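Local coordinates for protein vinylacetyl-CoA Delta-isomerase (Nitrosopumilus maritimus SCM1, PDB 6VJR) that is an archaeal 4-hydroxybutyryl-CoA dehydratase carrying FAD and a [4Fe-4S] cluster, and probably also has vinylacetyl-CoA delta-isomerase activity, at residues Q99-M107 and E139-M147; H186-I196 and G251-L259. All coordinates share one frame; numbering follows the deposited sequence. Where two conformers were deposited one is given.

Interaction 1: Q99-M107 and E139-M147; sequences QRCVGMDAM and ENLVIGGAM. With FAD (flavin-adenine dinucleotide), chain F; SF4 (iron/sulfur cluster), chain E.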
loop_
_atom_site.group_PDB
_atom_site.type_symbol
_atom_site.label_atom_id
_atom_site.label_comp_id
_atom_site.label_asym_id
_atom_site.label_seq_id
_atom_site.Cartn_x
_atom_site.Cartn_y
_atom_site.Cartn_z
ATOM N N GLN A 99 -4.194 -24.254 18.147
ATOM C CA GLN A 99 -3.760 -24.020 19.523
ATOM C C GLN A 99 -2.418 -24.618 19.936
ATOM O O GLN A 99 -1.798 -24.081 20.852
ATOM C CB GLN A 99 -4.849 -24.487 20.478
ATOM C CG GLN A 99 -6.122 -23.683 20.344
ATOM C CD GLN A 99 -7.386 -24.463 20.606
ATOM O OE1 GLN A 99 -7.661 -24.873 21.747
ATOM N NE2 GLN A 99 -8.186 -24.653 19.554
ATOM N N ARG A 100 -1.980 -25.738 19.366
ATOM C CA ARG A 100 -0.901 -26.513 19.991
ATOM C C ARG A 100 0.519 -26.004 19.601
ATOM O O ARG A 100 1.544 -26.489 20.129
ATOM C CB ARG A 100 -1.179 -27.930 19.484
ATOM C CG ARG A 100 -0.854 -29.054 20.443
ATOM C CD ARG A 100 -1.437 -30.398 20.062
ATOM N NE ARG A 100 -0.627 -31.414 20.729
ATOM C CZ ARG A 100 -0.731 -32.687 20.523
ATOM N NH1 ARG A 100 -1.558 -33.140 19.613
ATOM N NH2 ARG A 100 0.029 -33.530 21.239
ATOM N N CYS A 101 0.597 -25.031 18.681
ATOM C CA CYS A 101 1.865 -24.465 18.214
ATOM C C CYS A 101 2.566 -23.772 19.385
ATOM O O CYS A 101 3.785 -23.764 19.444
ATOM C CB CYS A 101 1.698 -23.448 17.073
ATOM S SG CYS A 101 0.680 -24.101 15.726
ATOM N N VAL A 102 1.815 -23.075 20.265
ATOM C CA VAL A 102 2.448 -22.265 21.307
ATOM C C VAL A 102 3.342 -23.122 22.205
ATOM O O VAL A 102 4.510 -22.793 22.508
ATOM C CB VAL A 102 1.398 -21.512 22.144
ATOM C CG1 VAL A 102 2.069 -20.425 22.941
ATOM C CG2 VAL A 102 0.305 -20.921 21.290
ATOM N N GLY A 103 2.797 -24.273 22.612
ATOM C CA GLY A 103 3.539 -25.190 23.480
ATOM C C GLY A 103 4.760 -25.787 22.782
ATOM O O GLY A 103 5.817 -25.988 23.400
ATOM N N MET A 104 4.614 -26.090 21.483
ATOM C CA MET A 104 5.731 -26.605 20.699
ATOM C C MET A 104 6.880 -25.604 20.643
ATOM O O MET A 104 8.020 -25.945 20.952
ATOM C CB MET A 104 5.254 -26.938 19.285
ATOM C CG MET A 104 6.305 -27.447 18.355
ATOM S SD MET A 104 5.641 -27.732 16.694
ATOM C CE MET A 104 5.350 -26.053 16.175
ATOM N N ASP A 105 6.544 -24.317 20.409
ATOM C CA ASP A 105 7.551 -23.265 20.340
ATOM C C ASP A 105 8.160 -22.997 21.728
ATOM O O ASP A 105 9.364 -22.737 21.857
ATOM C CB ASP A 105 6.903 -22.080 19.640
ATOM C CG ASP A 105 6.548 -22.322 18.164
ATOM O OD1 ASP A 105 7.226 -23.164 17.501
ATOM O OD2 ASP A 105 5.646 -21.619 17.635
ATOM N N ALA A 106 7.325 -23.025 22.769
ATOM C CA ALA A 106 7.801 -22.888 24.138
ATOM C C ALA A 106 8.818 -23.982 24.467
ATOM O O ALA A 106 9.885 -23.673 25.001
ATOM C CB ALA A 106 6.629 -22.930 25.112
ATOM N N MET A 107 8.509 -25.232 24.117
ATOM C CA MET A 107 9.382 -26.356 24.475
ATOM C C MET A 107 10.715 -26.253 23.736
ATOM O O MET A 107 11.782 -26.516 24.290
ATOM C CB MET A 107 8.697 -27.705 24.254
ATOM C CG MET A 107 7.601 -27.855 25.300
ATOM S SD MET A 107 7.159 -29.520 25.730
ATOM C CE MET A 107 6.402 -29.814 24.143
ATOM N N GLU A 139 3.123 -39.647 27.023
ATOM C CA GLU A 139 1.695 -39.574 27.286
ATOM C C GLU A 139 0.927 -38.899 26.139
ATOM O O GLU A 139 -0.277 -39.095 26.039
ATOM C CB GLU A 139 1.461 -38.888 28.630
ATOM C CG GLU A 139 2.107 -39.638 29.788
ATOM C CD GLU A 139 1.851 -39.103 31.187
ATOM O OE1 GLU A 139 2.550 -39.540 32.149
ATOM O OE2 GLU A 139 0.962 -38.239 31.326
ATOM N N ASN A 140 1.622 -38.184 25.250
ATOM C CA ASN A 140 1.048 -37.535 24.069
ATOM C C ASN A 140 0.072 -36.425 24.451
ATOM O O ASN A 140 -1.090 -36.472 24.055
ATOM C CB ASN A 140 0.442 -38.529 23.086
ATOM C CG ASN A 140 0.290 -37.946 21.705
ATOM O OD1 ASN A 140 0.791 -36.854 21.403
ATOM N ND2 ASN A 140 -0.421 -38.636 20.849
ATOM N N LEU A 141 0.566 -35.440 25.222
ATOM C CA LEU A 141 -0.250 -34.409 25.863
ATOM C C LEU A 141 -0.233 -33.093 25.081
ATOM O O LEU A 141 0.606 -32.869 24.209
ATOM C CB LEU A 141 0.243 -34.197 27.303
ATOM C CG LEU A 141 0.261 -35.478 28.143
ATOM C CD1 LEU A 141 0.661 -35.194 29.588
ATOM C CD2 LEU A 141 -1.076 -36.204 28.081
ATOM N N VAL A 142 -1.175 -32.230 25.435
ATOM C CA VAL A 142 -1.296 -30.870 24.906
ATOM C C VAL A 142 -0.707 -29.907 25.934
ATOM O O VAL A 142 -1.091 -29.933 27.118
ATOM C CB VAL A 142 -2.775 -30.556 24.605
ATOM C CG1 VAL A 142 -2.985 -29.094 24.216
ATOM C CG2 VAL A 142 -3.342 -31.498 23.535
ATOM N N ILE A 143 0.221 -29.060 25.448
ATOM C CA ILE A 143 0.983 -28.158 26.296
ATOM C C ILE A 143 0.664 -26.719 25.887
ATOM O O ILE A 143 0.842 -26.360 24.734
ATOM C CB ILE A 143 2.487 -28.405 26.132
ATOM C CG1 ILE A 143 2.883 -29.900 26.199
ATOM C CG2 ILE A 143 3.273 -27.533 27.122
ATOM C CD1 ILE A 143 2.501 -30.606 27.473
ATOM N N GLY A 144 0.205 -25.921 26.843
ATOM C CA GLY A 144 0.045 -24.490 26.679
ATOM C C GLY A 144 1.364 -23.739 26.924
ATOM O O GLY A 144 2.158 -24.119 27.767
ATOM N N GLY A 145 1.490 -22.557 26.295
ATOM C CA GLY A 145 2.651 -21.715 26.458
ATOM C C GLY A 145 2.183 -20.398 27.003
ATOM O O GLY A 145 1.623 -19.608 26.258
ATOM N N ALA A 146 2.423 -20.194 28.296
ATOM C CA ALA A 146 1.826 -19.081 28.987
ATOM C C ALA A 146 2.879 -18.036 29.332
ATOM O O ALA A 146 3.418 -18.010 30.447
ATOM C CB ALA A 146 1.073 -19.571 30.210
ATOM N N MET A 147 3.058 -17.090 28.400
ATOM C CA MET A 147 4.083 -16.072 28.570
ATOM C C MET A 147 3.475 -14.732 28.982
ATOM O O MET A 147 3.921 -14.123 29.951
ATOM C CB MET A 147 4.899 -15.949 27.283
ATOM C CG MET A 147 5.882 -14.795 27.301
ATOM S SD MET A 147 7.111 -14.829 25.980
ATOM C CE MET A 147 8.074 -16.271 26.451
HETATM P PA FAD F . -0.046 -4.109 24.452
HETATM O O1A FAD F . 1.332 -4.415 24.873
HETATM O O2A FAD F . -0.921 -3.421 25.421
HETATM O O5B FAD F . 0.074 -3.409 23.027
HETATM C C5B FAD F . -0.812 -2.337 22.620
HETATM C C4B FAD F . -0.020 -1.345 21.819
HETATM O O4B FAD F . 0.878 -0.625 22.699
HETATM C C3B FAD F . 0.854 -1.905 20.681
HETATM O O3B FAD F . 0.854 -1.009 19.567
HETATM C C2B FAD F . 2.241 -1.962 21.311
HETATM O O2B FAD F . 3.345 -1.949 20.419
HETATM C C1B FAD F . 2.207 -0.717 22.201
HETATM N N9A FAD F . 3.087 -0.803 23.359
HETATM C C8A FAD F . 3.004 -1.612 24.472
HETATM N N7A FAD F . 3.944 -1.422 25.364
HETATM C C5A FAD F . 4.727 -0.434 24.795
HETATM C C6A FAD F . 5.895 0.215 25.245
HETATM N N6A FAD F . 6.443 -0.027 26.437
HETATM N N1A FAD F . 6.472 1.112 24.413
HETATM C C2A FAD F . 5.876 1.370 23.235
HETATM N N3A FAD F . 4.761 0.857 22.717
HETATM C C4A FAD F . 4.225 -0.058 23.548
HETATM N N1 FAD F . 0.291 -14.913 24.695
HETATM C C2 FAD F . 0.696 -16.038 25.373
HETATM O O2 FAD F . 1.579 -16.012 26.245
HETATM N N3 FAD F . 0.146 -17.256 25.024
HETATM C C4 FAD F . -0.813 -17.474 24.076
HETATM O O4 FAD F . -1.319 -18.570 23.910
HETATM C C4X FAD F . -1.298 -16.259 23.441
HETATM N N5 FAD F . -2.261 -16.368 22.519
HETATM C C5X FAD F . -2.863 -15.204 22.092
HETATM C C6 FAD F . -4.026 -15.253 21.309
HETATM C C7 FAD F . -4.684 -14.102 20.902
HETATM C C7M FAD F . -5.989 -14.205 20.152
HETATM C C8 FAD F . -4.094 -12.847 21.153
HETATM C C8M FAD F . -4.725 -11.590 20.627
HETATM C C9 FAD F . -2.908 -12.769 21.844
HETATM C C9A FAD F . -2.297 -13.944 22.350
HETATM N N10 FAD F . -1.164 -13.892 23.161
HETATM C C10 FAD F . -0.675 -15.026 23.811
HETATM C "C1'" FAD F . -0.765 -12.554 23.638
HETATM C "C2'" FAD F . 0.071 -11.690 22.725
HETATM O "O2'" FAD F . 1.422 -12.145 22.818
HETATM C "C3'" FAD F . -0.033 -10.220 23.158
HETATM O "O3'" FAD F . -1.345 -9.806 22.823
HETATM C "C4'" FAD F . 1.052 -9.291 22.592
HETATM O "O4'" FAD F . 2.325 -9.577 23.189
HETATM C "C5'" FAD F . 0.735 -7.823 22.805
HETATM O "O5'" FAD F . 0.572 -7.566 24.190
HETATM P P FAD F . -0.718 -6.887 24.738
HETATM O O1P FAD F . -1.933 -7.598 24.335
HETATM O O2P FAD F . -0.486 -6.646 26.171
HETATM O O3P FAD F . -0.829 -5.459 24.020
HETATM FE FE1 SF4 E . -0.701 -19.523 16.748
HETATM FE FE2 SF4 E . -1.875 -20.224 14.364
HETATM FE FE3 SF4 E . -2.999 -20.931 16.601
HETATM FE FE4 SF4 E . -0.804 -22.226 15.763
HETATM S S1 SF4 E . -2.836 -22.301 14.824
HETATM S S2 SF4 E . -1.213 -21.431 17.937
HETATM S S3 SF4 E . 0.381 -20.425 14.873
HETATM S S4 SF4 E . -2.638 -18.775 15.964
HETATM O O HOH W 1 -0.028 -24.682 22.481
HETATM O O HOH W 2 1.260 -30.551 22.646
HETATM O O HOH W 3 1.293 -27.580 22.617
#
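Arg-100 reaches out along the 140-143 backbone at the foot of helix 101-121, its chain extended from CG to NE, and crosses Val-142 at about a right angle, so that CG2 of Val-142 lies over one face of the guanidinium near its rim. Arg-100 NH2 makes two weak hydrogen bonds, one to Leu-141 O (3.1 Å) and one to OD1 of Asn-140, which sits at the guanidinium edge with the amide plane turned 39° away and its ND2 hydrogen-bonded to Ile-2 O; NH1 is held by Thr-45. Arg-100 NE donates to a water (2.8 Å) that in turn donates to Leu-141 O. Replacing the arginine by alanine would probably leave Leu-141 O without its guanidinium donor, the water without the NE donor, Thr-45 OG1 without this partner, and Val-142 CG2 without the flat group against it.

Further along, backbone meets backbone. Gly-103 CA makes a CH...O contact of 3.2 Å with Ile-143 O, and a CB on Gly-103 would clash with that oxygen; one on Gly-145 would run into Val-102 CG1. The glycines thus let helix and strand axes approach to 5.9 Å, crossing at 72°. At the far end Met-107, bent at its last torsion, brings CE across Ile-143 CG1 at 4.1 Å.

The same elements hold both cofactors: Cys-101 SG ligates iron FE4 of the cluster at 2.4 Å, and the flavin N3 donates to Gly-145 O in a nearly straight bond (165°). Helix 36-51 packs on Val-142, Phe-285 of helix 278-292 on Val-102, and strand 195-198 runs beside strand 143-146.

Interaction 2: H186-I196 and G251-L259; sequences HQTGCINSHWI and GGQEALIIL. With FAD (flavin-adenine dinucleotide), chain F.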
loop_
_atom_site.group_PDB
_atom_site.type_symbol
_atom_site.label_atom_id
_atom_site.label_comp_id
_atom_site.label_asym_id
_atom_site.label_seq_id
_atom_site.Cartn_x
_atom_site.Cartn_y
_atom_site.Cartn_z
ATOM N N HIS A 186 -4.803 -13.873 27.529
ATOM C CA HIS A 186 -4.923 -14.239 26.111
ATOM C C HIS A 186 -4.459 -15.669 25.823
ATOM O O HIS A 186 -3.850 -15.927 24.788
ATOM C CB HIS A 186 -4.070 -13.335 25.221
ATOM C CG HIS A 186 -4.014 -11.927 25.691
ATOM N ND1 HIS A 186 -5.041 -11.003 25.669
ATOM C CD2 HIS A 186 -2.943 -11.306 26.214
ATOM C CE1 HIS A 186 -4.587 -9.879 26.191
ATOM N NE2 HIS A 186 -3.311 -10.035 26.507
ATOM N N GLN A 187 -4.648 -16.568 26.763
ATOM C CA GLN A 187 -3.982 -17.871 26.676
ATOM C C GLN A 187 -4.700 -18.879 25.798
ATOM O O GLN A 187 -5.786 -19.343 26.138
ATOM C CB GLN A 187 -3.805 -18.380 28.102
ATOM C CG GLN A 187 -2.816 -17.550 28.890
ATOM C CD GLN A 187 -1.443 -17.542 28.272
ATOM O OE1 GLN A 187 -0.952 -18.573 27.849
ATOM N NE2 GLN A 187 -0.800 -16.381 28.212
ATOM N N THR A 188 -4.059 -19.188 24.674
ATOM C CA THR A 188 -4.616 -20.022 23.632
ATOM C C THR A 188 -4.734 -21.464 24.129
ATOM O O THR A 188 -3.731 -22.077 24.478
ATOM C CB THR A 188 -3.731 -19.911 22.371
ATOM O OG1 THR A 188 -3.809 -18.576 21.857
ATOM C CG2 THR A 188 -4.178 -20.860 21.283
ATOM N N GLY A 189 -5.964 -21.993 24.070
ATOM C CA GLY A 189 -6.205 -23.406 24.303
ATOM C C GLY A 189 -5.884 -23.870 25.719
ATOM O O GLY A 189 -5.773 -25.069 25.957
ATOM N N CYS A 190 -5.734 -22.962 26.673
ATOM C CA CYS A 190 -5.276 -23.364 28.006
ATOM C C CYS A 190 -6.217 -24.360 28.694
ATOM O O CYS A 190 -5.778 -25.357 29.292
ATOM C CB CYS A 190 -5.032 -22.160 28.906
ATOM S SG CYS A 190 -6.417 -21.010 29.094
ATOM N N ILE A 191 -7.515 -24.146 28.569
ATOM C CA ILE A 191 -8.534 -25.009 29.147
ATOM C C ILE A 191 -8.541 -26.381 28.458
ATOM O O ILE A 191 -8.960 -27.368 29.061
ATOM C CB ILE A 191 -9.892 -24.286 29.145
ATOM C CG1 ILE A 191 -9.804 -23.067 30.098
ATOM C CG2 ILE A 191 -11.043 -25.209 29.528
ATOM C CD1 ILE A 191 -10.838 -22.004 29.778
ATOM N N ASN A 192 -8.070 -26.424 27.203
ATOM C CA ASN A 192 -7.981 -27.616 26.381
ATOM C C ASN A 192 -6.636 -28.324 26.539
ATOM O O ASN A 192 -6.393 -29.272 25.835
ATOM C CB ASN A 192 -8.223 -27.260 24.912
ATOM C CG ASN A 192 -9.589 -26.655 24.691
ATOM O OD1 ASN A 192 -10.478 -26.769 25.538
ATOM N ND2 ASN A 192 -9.783 -26.029 23.543
ATOM N N SER A 193 -5.780 -27.840 27.441
ATOM C CA SER A 193 -4.432 -28.340 27.619
ATOM C C SER A 193 -4.355 -29.258 28.849
ATOM O O SER A 193 -5.170 -29.150 29.772
ATOM C CB SER A 193 -3.452 -27.187 27.791
ATOM O OG SER A 193 -3.386 -26.288 26.680
ATOM N N HIS A 194 -3.315 -30.098 28.882
ATOM C CA HIS A 194 -2.985 -30.958 30.013
ATOM C C HIS A 194 -2.000 -30.284 30.980
ATOM O O HIS A 194 -2.109 -30.444 32.202
ATOM C CB HIS A 194 -2.475 -32.316 29.524
ATOM C CG HIS A 194 -3.427 -33.044 28.650
ATOM N ND1 HIS A 194 -3.235 -33.132 27.291
ATOM C CD2 HIS A 194 -4.612 -33.625 28.888
ATOM C CE1 HIS A 194 -4.230 -33.842 26.757
ATOM N NE2 HIS A 194 -5.098 -34.128 27.712
ATOM N N TRP A 195 -0.990 -29.617 30.421
ATOM C CA TRP A 195 0.008 -28.865 31.159
ATOM C C TRP A 195 0.132 -27.480 30.544
ATOM O O TRP A 195 -0.056 -27.342 29.341
ATOM C CB TRP A 195 1.377 -29.532 31.120
ATOM C CG TRP A 195 1.410 -30.839 31.856
ATOM C CD1 TRP A 195 1.017 -32.066 31.427
ATOM C CD2 TRP A 195 1.854 -31.005 33.207
ATOM N NE1 TRP A 195 1.199 -32.997 32.420
ATOM C CE2 TRP A 195 1.710 -32.369 33.523
ATOM C CE3 TRP A 195 2.403 -30.140 34.156
ATOM C CZ2 TRP A 195 2.055 -32.872 34.767
ATOM C CZ3 TRP A 195 2.725 -30.634 35.391
ATOM C CH2 TRP A 195 2.563 -31.985 35.683
ATOM N N ILE A 196 0.527 -26.516 31.369
ATOM C CA ILE A 196 0.772 -25.140 30.954
ATOM C C ILE A 196 2.146 -24.734 31.489
ATOM O O ILE A 196 2.450 -24.981 32.674
ATOM C CB ILE A 196 -0.331 -24.242 31.506
ATOM C CG1 ILE A 196 -1.694 -24.635 30.881
ATOM C CG2 ILE A 196 0.012 -22.787 31.237
ATOM C CD1 ILE A 196 -2.901 -24.150 31.634
ATOM N N GLY A 251 -13.102 -23.797 16.057
ATOM C CA GLY A 251 -12.846 -22.444 16.539
ATOM C C GLY A 251 -11.625 -22.421 17.449
ATOM O O GLY A 251 -10.987 -23.460 17.730
ATOM N N GLY A 252 -11.358 -21.232 17.974
ATOM C CA GLY A 252 -10.250 -21.037 18.896
ATOM C C GLY A 252 -10.754 -20.749 20.305
ATOM O O GLY A 252 -11.954 -20.755 20.577
ATOM N N GLN A 253 -9.806 -20.601 21.226
ATOM C CA GLN A 253 -10.115 -20.424 22.635
ATOM C C GLN A 253 -9.013 -19.576 23.248
ATOM O O GLN A 253 -7.836 -19.906 23.078
ATOM C CB GLN A 253 -10.074 -21.787 23.354
ATOM C CG GLN A 253 -9.995 -21.708 24.885
ATOM C CD GLN A 253 -9.924 -23.086 25.506
ATOM O OE1 GLN A 253 -8.858 -23.582 25.896
ATOM N NE2 GLN A 253 -11.082 -23.715 25.566
ATOM N N GLU A 254 -9.437 -18.561 24.004
ATOM C CA GLU A 254 -8.542 -17.789 24.844
ATOM C C GLU A 254 -9.159 -17.663 26.233
ATOM O O GLU A 254 -10.397 -17.596 26.378
ATOM C CB GLU A 254 -8.298 -16.403 24.242
ATOM C CG GLU A 254 -7.790 -16.443 22.801
ATOM C CD GLU A 254 -8.886 -16.549 21.736
ATOM O OE1 GLU A 254 -9.901 -15.806 21.802
ATOM O OE2 GLU A 254 -8.700 -17.367 20.792
ATOM N N ALA A 255 -8.282 -17.609 27.259
ATOM C CA ALA A 255 -8.753 -17.310 28.604
ATOM C C ALA A 255 -7.659 -16.569 29.378
ATOM O O ALA A 255 -6.480 -16.672 29.058
ATOM C CB ALA A 255 -9.179 -18.581 29.322
ATOM N N LEU A 256 -8.085 -15.883 30.439
ATOM C CA LEU A 256 -7.207 -15.306 31.442
ATOM C C LEU A 256 -7.004 -16.342 32.543
ATOM O O LEU A 256 -7.965 -16.832 33.133
ATOM C CB LEU A 256 -7.889 -14.046 31.960
ATOM C CG LEU A 256 -7.170 -13.280 33.066
ATOM C CD1 LEU A 256 -5.828 -12.731 32.668
ATOM C CD2 LEU A 256 -8.073 -12.202 33.617
ATOM N N ILE A 257 -5.742 -16.655 32.806
ATOM C CA ILE A 257 -5.373 -17.613 33.834
ATOM C C ILE A 257 -4.919 -16.831 35.067
ATOM O O ILE A 257 -3.936 -16.076 35.031
ATOM C CB ILE A 257 -4.252 -18.530 33.369
ATOM C CG1 ILE A 257 -4.496 -19.159 32.003
ATOM C CG2 ILE A 257 -4.010 -19.593 34.445
ATOM C CD1 ILE A 257 -3.358 -20.049 31.555
ATOM N N ILE A 258 -5.689 -16.960 36.134
ATOM C CA ILE A 258 -5.323 -16.363 37.404
ATOM C C ILE A 258 -4.587 -17.396 38.247
ATOM O O ILE A 258 -5.016 -18.540 38.318
ATOM C CB ILE A 258 -6.536 -15.811 38.158
ATOM C CG1 ILE A 258 -7.491 -15.017 37.253
ATOM C CG2 ILE A 258 -6.041 -15.024 39.381
ATOM C CD1 ILE A 258 -6.891 -13.753 36.678
ATOM N N LEU A 259 -3.478 -16.974 38.874
ATOM C CA LEU A 259 -2.681 -17.822 39.754
ATOM C C LEU A 259 -2.647 -17.244 41.165
ATOM O O LEU A 259 -2.214 -16.091 41.356
ATOM C CB LEU A 259 -1.260 -17.873 39.196
ATOM C CG LEU A 259 -1.136 -18.226 37.709
ATOM C CD1 LEU A 259 0.208 -17.835 37.118
ATOM C CD2 LEU A 259 -1.380 -19.677 37.495
HETATM P PA FAD F . -0.046 -4.109 24.452
HETATM O O1A FAD F . 1.332 -4.415 24.873
HETATM O O2A FAD F . -0.921 -3.421 25.421
HETATM O O5B FAD F . 0.074 -3.409 23.027
HETATM C C5B FAD F . -0.812 -2.337 22.620
HETATM C C4B FAD F . -0.020 -1.345 21.819
HETATM O O4B FAD F . 0.878 -0.625 22.699
HETATM C C3B FAD F . 0.854 -1.905 20.681
HETATM O O3B FAD F . 0.854 -1.009 19.567
HETATM C C2B FAD F . 2.241 -1.962 21.311
HETATM O O2B FAD F . 3.345 -1.949 20.419
HETATM C C1B FAD F . 2.207 -0.717 22.201
HETATM N N9A FAD F . 3.087 -0.803 23.359
HETATM C C8A FAD F . 3.004 -1.612 24.472
HETATM N N7A FAD F . 3.944 -1.422 25.364
HETATM C C5A FAD F . 4.727 -0.434 24.795
HETATM C C6A FAD F . 5.895 0.215 25.245
HETATM N N6A FAD F . 6.443 -0.027 26.437
HETATM N N1A FAD F . 6.472 1.112 24.413
HETATM C C2A FAD F . 5.876 1.370 23.235
HETATM N N3A FAD F . 4.761 0.857 22.717
HETATM C C4A FAD F . 4.225 -0.058 23.548
HETATM N N1 FAD F . 0.291 -14.913 24.695
HETATM C C2 FAD F . 0.696 -16.038 25.373
HETATM O O2 FAD F . 1.579 -16.012 26.245
HETATM N N3 FAD F . 0.146 -17.256 25.024
HETATM C C4 FAD F . -0.813 -17.474 24.076
HETATM O O4 FAD F . -1.319 -18.570 23.910
HETATM C C4X FAD F . -1.298 -16.259 23.441
HETATM N N5 FAD F . -2.261 -16.368 22.519
HETATM C C5X FAD F . -2.863 -15.204 22.092
HETATM C C6 FAD F . -4.026 -15.253 21.309
HETATM C C7 FAD F . -4.684 -14.102 20.902
HETATM C C7M FAD F . -5.989 -14.205 20.152
HETATM C C8 FAD F . -4.094 -12.847 21.153
HETATM C C8M FAD F . -4.725 -11.590 20.627
HETATM C C9 FAD F . -2.908 -12.769 21.844
HETATM C C9A FAD F . -2.297 -13.944 22.350
HETATM N N10 FAD F . -1.164 -13.892 23.161
HETATM C C10 FAD F . -0.675 -15.026 23.811
HETATM C "C1'" FAD F . -0.765 -12.554 23.638
HETATM C "C2'" FAD F . 0.071 -11.690 22.725
HETATM O "O2'" FAD F . 1.422 -12.145 22.818
HETATM C "C3'" FAD F . -0.033 -10.220 23.158
HETATM O "O3'" FAD F . -1.345 -9.806 22.823
HETATM C "C4'" FAD F . 1.052 -9.291 22.592
HETATM O "O4'" FAD F . 2.325 -9.577 23.189
HETATM C "C5'" FAD F . 0.735 -7.823 22.805
HETATM O "O5'" FAD F . 0.572 -7.566 24.190
HETATM P P FAD F . -0.718 -6.887 24.738
HETATM O O1P FAD F . -1.933 -7.598 24.335
HETATM O O2P FAD F . -0.486 -6.646 26.171
HETATM O O3P FAD F . -0.829 -5.459 24.020
#
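The backbones of 187-189 and 253-255 run antiparallel, with Gln-187 N donating to Ala-255 O (2.9 Å) and Gly-189 N to Gln-253 O (3.0 Å), while a type II turn from Gln-187 to Cys-190, with Gly-189 at positive phi, leads out of the pairing. Gln-253 then reaches into the loop that follows. With CG anti to the backbone N (chi1 164°) and the chain extended beyond it, OE1 receives weak hydrogen bonds from Ile-191 N and Asn-192 N, while NE2 gives a weak one to Asn-192 OD1. The two amides arrive from opposite directions with planes 48° apart; Tyr-228 also accepts from Gln-253 NE2, and Ser-38 pairs with Asn-192 ND2.

Here strand 177-188 pairs with strand 254-259 inside a mixed sheet of the beta domain, consistent with an acyl-CoA dehydrogenase-like fold, and the flavin lies against the end of strand 177-188. Thr-188 meets the isoalloxazine through two groups, its N donating to FAD O4 and its OG1 to FAD N5 (2.8 Å). Gln-187 bends at chi2 (-60°), which carries NE2 to FAD O2 at 3.1 Å; Ala-185 O also pairs with this nitrogen. His-186 CB presses on FAD C9A at 3.4 Å, and its ring is hydrogen-bonded through ND1 to Thr-390 OG1 of the second subunit.

Away from the flavin, Ala-255 CB touches both Cys-190 SG (3.7 Å) and Ile-191 CD1, and Ile-257 CD1 lies across Gln-187 CG at about a right angle, touches Cys-190 CB, and meets Ile-196 CD1 tip to tip.

Interactions 1 and 2 follow one another along the chain, the first closing before the second opens, and their centres lie about 10 Å apart within the region matching the 4-hydroxyphenylacetate 3-hydroxylase N-terminal family. They meet in the four-stranded sheet, where strands 143-146 and 195-198 are parallel neighbours: probable hydrogen bonds run from His-194 N to Val-142 O (2.8 Å) and from Gly-144 N to Trp-195 O. Strand 254-259 belongs to the other mixed sheet, so interaction 2 bridges the two sheets. Both contacts touch the same FAD, interaction 1 also ligating the cluster, which places the flavin and the iron-sulfur site side by side, with the second subunit completing the FAD pocket.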